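Local coordinates for nickel ABC transporter (Nickel-binding protein) (PDB 3T66) that probably serves as the extracellular solute-binding component of an ABC importer for nickel or peptides, and can bind calcium, at residues 32-37 with 139-144. Sequence-based numbering, arbitrary orientation.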
ATOM      1  N   MET A  32      -3.681  -2.128 -14.774  1.00 69.77           N
ATOM      2  CA  MET A  32      -2.526  -2.090 -13.889  1.00 69.80           C
ATOM      3  C   MET A  32      -2.160  -0.701 -13.410  1.00 68.18           C
ATOM      4  O   MET A  32      -1.280  -0.550 -12.603  1.00 68.39           O
ATOM      5  CB  MET A  32      -1.322  -2.641 -14.626  1.00 70.29           C
ATOM      6  CG  MET A  32      -0.875  -4.012 -14.203  1.00 75.36           C
ATOM      7  SD  MET A  32      -1.521  -4.577 -12.628  1.00 87.17           S
ATOM      8  CE  MET A  32      -0.019  -4.957 -11.754  1.00 85.44           C
ATOM      9  N   THR A  33      -2.866   0.312 -13.867  1.00 66.68           N
ATOM     10  CA  THR A  33      -2.552   1.676 -13.498  1.00 65.12           C
ATOM     11  C   THR A  33      -3.680   2.171 -12.670  1.00 63.32           C
ATOM     12  O   THR A  33      -3.591   3.147 -11.978  1.00 62.57           O
ATOM     13  CB  THR A  33      -2.513   2.489 -14.710  1.00 65.51           C
ATOM     14  OG1 THR A  33      -3.174   1.754 -15.728  1.00 67.67           O
ATOM     15  CG2 THR A  33      -1.122   2.680 -15.120  1.00 65.67           C
ATOM     16  N   TYR A  34      -4.758   1.437 -12.786  1.00 61.51           N
ATOM     17  CA  TYR A  34      -5.958   1.568 -11.957  1.00 59.80           C
ATOM     18  C   TYR A  34      -6.727   2.814 -12.229  1.00 58.42           C
ATOM     19  O   TYR A  34      -7.553   3.235 -11.429  1.00 59.04           O
ATOM     20  CB  TYR A  34      -5.645   1.487 -10.473  1.00 59.97           C
ATOM     21  CG  TYR A  34      -4.978   0.211 -10.038  1.00 61.19           C
ATOM     22  CD1 TYR A  34      -4.925  -0.906 -10.871  1.00 61.70           C
ATOM     23  CD2 TYR A  34      -4.398   0.117  -8.776  1.00 62.19           C
ATOM     24  CE1 TYR A  34      -4.305  -2.074 -10.459  1.00 63.71           C
ATOM     25  CE2 TYR A  34      -3.786  -1.044  -8.354  1.00 63.18           C
ATOM     26  CZ  TYR A  34      -3.748  -2.142  -9.189  1.00 64.14           C
ATOM     27  OH  TYR A  34      -3.150  -3.302  -8.740  1.00 65.61           O
ATOM     28  N   ILE A  35      -6.464   3.383 -13.387  1.00 56.57           N
ATOM     29  CA  ILE A  35      -6.966   4.670 -13.748  1.00 54.60           C
ATOM     30  C   ILE A  35      -8.473   4.637 -13.867  1.00 53.18           C
ATOM     31  O   ILE A  35      -9.138   5.559 -13.424  1.00 53.20           O
ATOM     32  CB  ILE A  35      -6.276   5.132 -15.009  1.00 54.61           C
ATOM     33  CG1 ILE A  35      -4.738   5.092 -14.747  1.00 55.53           C
ATOM     34  CG2 ILE A  35      -6.886   6.443 -15.512  1.00 54.99           C
ATOM     35  CD1 ILE A  35      -3.881   6.396 -14.960  1.00 54.31           C
ATOM     36  N   PRO A  36      -9.030   3.556 -14.411  1.00 51.89           N
ATOM     37  CA  PRO A  36     -10.495   3.513 -14.441  1.00 50.86           C
ATOM     38  C   PRO A  36     -11.133   3.884 -13.120  1.00 50.02           C
ATOM     39  O   PRO A  36     -11.996   4.773 -13.071  1.00 50.73           O
ATOM     40  CB  PRO A  36     -10.772   2.066 -14.786  1.00 50.76           C
ATOM     41  CG  PRO A  36      -9.640   1.758 -15.763  1.00 51.14           C
ATOM     42  CD  PRO A  36      -8.434   2.472 -15.215  1.00 51.41           C
ATOM     43  N   VAL A  37     -10.696   3.237 -12.052  1.00 48.86           N
ATOM     44  CA  VAL A  37     -11.213   3.526 -10.726  1.00 47.44           C
ATOM     45  C   VAL A  37     -10.768   4.907 -10.253  1.00 46.50           C
ATOM     46  O   VAL A  37     -11.566   5.641  -9.636  1.00 45.61           O
ATOM     47  CB  VAL A  37     -10.830   2.426  -9.718  1.00 47.58           C
ATOM     48  CG1 VAL A  37     -11.214   2.807  -8.282  1.00 47.22           C
ATOM     49  CG2 VAL A  37     -11.509   1.148 -10.094  1.00 47.30           C
ATOM     50  N   ASN A 139      -9.242  -4.948  -5.313  1.00 41.26           N
ATOM     51  CA  ASN A 139      -8.290  -4.624  -6.340  1.00 41.46           C
ATOM     52  C   ASN A 139      -9.001  -3.929  -7.442  1.00 42.15           C
ATOM     53  O   ASN A 139      -9.933  -4.480  -8.022  1.00 42.49           O
ATOM     54  CB  ASN A 139      -7.709  -5.892  -6.919  1.00 42.03           C
ATOM     55  CG  ASN A 139      -6.270  -5.736  -7.372  1.00 42.64           C
ATOM     56  OD1 ASN A 139      -5.927  -4.840  -8.133  1.00 42.14           O
ATOM     57  ND2 ASN A 139      -5.423  -6.653  -6.921  1.00 42.07           N
ATOM     58  N   PRO A 140      -8.561  -2.717  -7.757  1.00 42.29           N
ATOM     59  CA  PRO A 140      -9.126  -1.962  -8.815  1.00 42.44           C
ATOM     60  C   PRO A 140      -9.236  -2.743 -10.090  1.00 43.68           C
ATOM     61  O   PRO A 140     -10.063  -2.419 -10.929  1.00 44.47           O
ATOM     62  CB  PRO A 140      -8.150  -0.844  -8.942  1.00 42.48           C
ATOM     63  CG  PRO A 140      -7.907  -0.523  -7.528  1.00 42.72           C
ATOM     64  CD  PRO A 140      -7.697  -1.880  -6.920  1.00 41.97           C
ATOM     65  N   ASN A 141      -8.437  -3.790 -10.216  1.00 45.22           N
ATOM     66  CA  ASN A 141      -8.474  -4.728 -11.349  1.00 45.93           C
ATOM     67  C   ASN A 141      -9.738  -5.414 -11.579  1.00 45.95           C
ATOM     68  O   ASN A 141      -9.938  -5.964 -12.646  1.00 46.78           O
ATOM     69  CB  ASN A 141      -7.621  -5.912 -10.999  1.00 46.69           C
ATOM     70  CG  ASN A 141      -6.245  -5.627 -11.199  1.00 50.30           C
ATOM     71  OD1 ASN A 141      -5.929  -4.583 -11.807  1.00 55.89           O
ATOM     72  ND2 ASN A 141      -5.366  -6.491 -10.692  1.00 49.55           N
ATOM     73  N   VAL A 142     -10.517  -5.543 -10.522  1.00 45.14           N
ATOM     74  CA  VAL A 142     -11.632  -6.387 -10.582  1.00 44.39           C
ATOM     75  C   VAL A 142     -12.792  -5.464 -10.508  1.00 44.42           C
ATOM     76  O   VAL A 142     -13.864  -5.814 -10.048  1.00 44.81           O
ATOM     77  CB  VAL A 142     -11.642  -7.315  -9.419  1.00 44.31           C
ATOM     78  CG1 VAL A 142     -12.671  -8.376  -9.660  1.00 46.00           C
ATOM     79  CG2 VAL A 142     -10.350  -7.973  -9.289  1.00 43.97           C
ATOM     80  N   SER A 143     -12.589  -4.261 -10.977  1.00 44.74           N
ATOM     81  CA  SER A 143     -13.678  -3.342 -10.962  1.00 45.84           C
ATOM     82  C   SER A 143     -14.692  -3.861 -11.928  1.00 46.53           C
ATOM     83  O   SER A 143     -14.322  -4.483 -12.911  1.00 46.85           O
ATOM     84  CB  SER A 143     -13.229  -1.978 -11.385  1.00 45.63           C
ATOM     85  OG  SER A 143     -12.372  -2.082 -12.459  1.00 46.30           O
ATOM     86  N   ILE A 144     -15.966  -3.636 -11.610  1.00 47.47           N
ATOM     87  CA  ILE A 144     -17.094  -4.150 -12.370  1.00 48.59           C
ATOM     88  C   ILE A 144     -17.459  -3.241 -13.551  1.00 50.32           C
ATOM     89  O   ILE A 144     -17.755  -2.043 -13.348  1.00 51.88           O
ATOM     90  CB  ILE A 144     -18.297  -4.222 -11.452  1.00 48.13           C
ATOM     91  CG1 ILE A 144     -17.973  -5.061 -10.219  1.00 46.57           C
ATOM     92  CG2 ILE A 144     -19.540  -4.687 -12.204  1.00 48.11           C
ATOM     93  CD1 ILE A 144     -17.664  -6.475 -10.487  1.00 45.25           C
TER
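The ring of Y34 has P140 over one face and the backbone oxygen of M32 over the opposite one. P140 CB makes a CH-pi contact, 3.9 Å from the centre of the Y34 ring and 24° off its normal; it leans toward the rim and comes within 3.5 Å of Y34 CG, while P140 CG reaches over the neighbouring CD2. Two asparagine oxygens approach the ring obliquely from N139 and N141, with N141 OD1 3.3 Å from Y34 CE1. N139 OD1 lies 3.2 Å from Y34 OH. Both amide planes stand steeply to the ring, that of N141 at 82°. CG of Y34, anti to its carbonyl carbon (chi1 -59°), starts the ring off beside the backbone N, and P140 CB lies over it there. An alanine here would probably leave P140 without its aromatic partner and open a gap between the proline and the M32 carbonyl. One turn further on, V37 CG2 meets P140 CB at 4.1 Å and S143 CB at 3.8 Å. The backbone bonds from V142 N to N139 O and from S143 N to P140 O hold residues 139-144 in a tight turn, from which V142 and I144 pack on helix 89-100. Y34 is the N-cap of helix 35-38, and the proline-aromatic contact, with V37 beside it, joins the start of this short helix to the 3-10 turn at 140-141, within a family 5 solute-binding protein fold.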